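Local coordinates for galactitol-1-phosphate 5-dehydrogenase (Escherichia coli, PDB 4UEJ) that oxidises galactitol 1-phosphate to D-tagatose 6-phosphate with NAD+ as a zinc-dependent, homodimeric member of the alcohol dehydrogenase family, at the interface of chains A and B. Residues are numbered along the deposited sequence; one frame, centred on the assembly and turned at random. Chains: chain A/B, Galactitol-1-phosphate 5-dehydrogenase.

The interface of chains A and B. Residues chain A 267-270; chain B 262-265.
B:Asp265 and A:Ser270 bury the most surface in this patch, 72 and 64 Å², where a loop of one subunit meets the start of helix 270-278 of the other. The patch belongs to the two-fold interface of a homodimeric zinc-containing alcohol dehydrogenase, so it recurs with the chains exchanged. The carboxylate of B:Asp265 divides its oxygens between two donors. OD2 of B:Asp265 accepts from the imidazole NE2 of A:His267 at 2.8 Å, nearly straight at 171°. The oxygen lies in the ring plane at the imidazole edge, whereas the carboxylate is turned 83° from that ring and is met on the anti side of OD2, somewhat out of the carboxylate plane. A first torsion of -178° sets the imidazole anti to the backbone N of A:His267, carrying it from strand 266-268 towards the partner chain. OD1 of B:Asp265 accepts a hydrogen bond from the backbone N of A:Ser270 at 2.9 Å, from well above the carboxylate plane and more bent than the first. This amide opens helix 270-278, so the acid probably caps the helix start from the other subunit, in the manner of an N-cap; the helix end and the imidazole would be expected to stabilise its negative charge. Bonds at both oxygens restrict rotation of the carboxylate, and CG of B:Asp265 also packs 3.5 Å from CA of A:Thr269. CB of A:Ser270 lies 3.6 Å from the carbonyl O of B:Gln264. A water extends the contact, 2.7 Å from O of A:Ser270 and 2.8 Å from O of B:Leu262, bridging two backbone carbonyls.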
ATOM      1  N   HIS A 267       3.948   0.356  14.938  1.00 17.02           N
ATOM      2  CA  HIS A 267       2.711   0.829  15.546  1.00 21.12           C
ATOM      3  C   HIS A 267       2.286   2.105  14.843  1.00 21.07           C
ATOM      4  O   HIS A 267       2.985   3.113  14.905  1.00 18.67           O
ATOM      5  CB  HIS A 267       2.877   1.071  17.055  1.00 18.59           C
ATOM      6  CG  HIS A 267       1.619   1.518  17.740  1.00 19.26           C
ATOM      7  ND1 HIS A 267       0.992   0.767  18.711  1.00 20.45           N
ATOM      8  CD2 HIS A 267       0.871   2.638  17.592  1.00 19.01           C
ATOM      9  CE1 HIS A 267      -0.089   1.404  19.128  1.00 20.89           C
ATOM     10  NE2 HIS A 267      -0.184   2.544  18.467  1.00 20.01           N
ATOM     11  N   LEU A 268       1.150   2.069  14.160  1.00 20.57           N
ATOM     12  CA  LEU A 268       0.625   3.286  13.558  1.00 17.65           C
ATOM     13  C   LEU A 268      -0.583   3.747  14.348  1.00 16.74           C
ATOM     14  O   LEU A 268      -1.471   2.959  14.641  1.00 21.37           O
ATOM     15  CB  LEU A 268       0.245   3.069  12.092  1.00 17.52           C
ATOM     16  CG  LEU A 268       1.341   2.711  11.087  1.00 21.32           C
ATOM     17  CD1 LEU A 268       0.741   2.638   9.694  1.00 24.96           C
ATOM     18  CD2 LEU A 268       2.476   3.717  11.128  1.00 22.04           C
ATOM     19  N   THR A 269      -0.615   5.023  14.701  1.00 16.91           N
ATOM     20  CA  THR A 269      -1.814   5.586  15.289  1.00 16.69           C
ATOM     21  C   THR A 269      -2.953   5.489  14.284  1.00 23.20           C
ATOM     22  O   THR A 269      -2.718   5.384  13.077  1.00 20.12           O
ATOM     23  CB  THR A 269      -1.613   7.041  15.681  1.00 23.05           C
ATOM     24  OG1 THR A 269      -1.404   7.805  14.489  1.00 19.65           O
ATOM     25  CG2 THR A 269      -0.401   7.178  16.584  1.00 26.33           C
ATOM     26  N   SER A 270      -4.188   5.531  14.770  1.00 18.51           N
ATOM     27  CA  SER A 270      -5.329   5.512  13.868  1.00 21.46           C
ATOM     28  C   SER A 270      -5.269   6.724  12.942  1.00 16.85           C
ATOM     29  O   SER A 270      -5.698   6.659  11.788  1.00 16.94           O
ATOM     30  CB  SER A 270      -6.646   5.490  14.651  1.00 24.34           C
ATOM     31  OG  SER A 270      -6.709   6.564  15.564  1.00 26.33           O
TER
ATOM     32  N   LEU B 262      -9.973   3.105  10.687  1.00 19.20           N
ATOM     33  CA  LEU B 262      -9.694   2.591  12.017  1.00 18.52           C
ATOM     34  C   LEU B 262     -10.014   3.642  13.058  1.00 22.91           C
ATOM     35  O   LEU B 262      -9.785   4.834  12.849  1.00 26.17           O
ATOM     36  CB  LEU B 262      -8.238   2.151  12.139  1.00 17.64           C
ATOM     37  CG  LEU B 262      -7.921   0.674  11.917  1.00 23.03           C
ATOM     38  CD1 LEU B 262      -8.615   0.115  10.692  1.00 27.75           C
ATOM     39  CD2 LEU B 262      -6.425   0.535  11.785  1.00 18.74           C
ATOM     40  N   HIS B 263     -10.563   3.196  14.180  1.00 22.71           N
ATOM     41  CA  HIS B 263     -10.781   4.069  15.317  1.00 24.36           C
ATOM     42  C   HIS B 263      -9.941   3.558  16.471  1.00 25.50           C
ATOM     43  O   HIS B 263     -10.042   4.030  17.601  1.00 30.61           O
ATOM     44  CB  HIS B 263     -12.267   4.134  15.667  1.00 28.64           C
ATOM     45  CG  HIS B 263     -13.093   4.746  14.580  1.00 36.82           C
ATOM     46  ND1 HIS B 263     -13.470   6.072  14.589  1.00 44.58           N
ATOM     47  CD2 HIS B 263     -13.573   4.225  13.426  1.00 35.72           C
ATOM     48  CE1 HIS B 263     -14.164   6.335  13.496  1.00 41.33           C
ATOM     49  NE2 HIS B 263     -14.243   5.231  12.774  1.00 37.43           N
ATOM     50  N   GLN B 264      -9.097   2.586  16.148  1.00 16.67           N
ATOM     51  CA  GLN B 264      -8.124   2.039  17.079  1.00 17.26           C
ATOM     52  C   GLN B 264      -6.770   2.026  16.369  1.00 18.19           C
ATOM     53  O   GLN B 264      -6.728   1.939  15.145  1.00 17.53           O
ATOM     54  CB  GLN B 264      -8.516   0.630  17.527  1.00 32.97           C
ATOM     55  CG  GLN B 264      -7.624   0.056  18.621  1.00 40.45           C
ATOM     56  CD  GLN B 264      -8.086  -1.308  19.116  1.00 44.86           C
ATOM     57  OE1 GLN B 264      -9.071  -1.871  18.621  1.00 44.24           O
ATOM     58  NE2 GLN B 264      -7.370  -1.847  20.102  1.00 42.10           N
ATOM     59  N   ASP B 265      -5.680   2.119  17.123  1.00 21.39           N
ATOM     60  CA  ASP B 265      -4.344   2.055  16.524  1.00 22.53           C
ATOM     61  C   ASP B 265      -4.085   0.681  15.898  1.00 22.56           C
ATOM     62  O   ASP B 265      -4.739  -0.304  16.242  1.00 19.58           O
ATOM     63  CB  ASP B 265      -3.264   2.372  17.563  1.00 21.28           C
ATOM     64  CG  ASP B 265      -3.248   3.840  17.967  1.00 21.85           C
ATOM     65  OD1 ASP B 265      -4.125   4.604  17.495  1.00 21.71           O
ATOM     66  OD2 ASP B 265      -2.352   4.227  18.754  1.00 21.17           O
TER
HETATM   67  O   HOH W   1      -8.054   5.714  10.837  1.00 19.68           O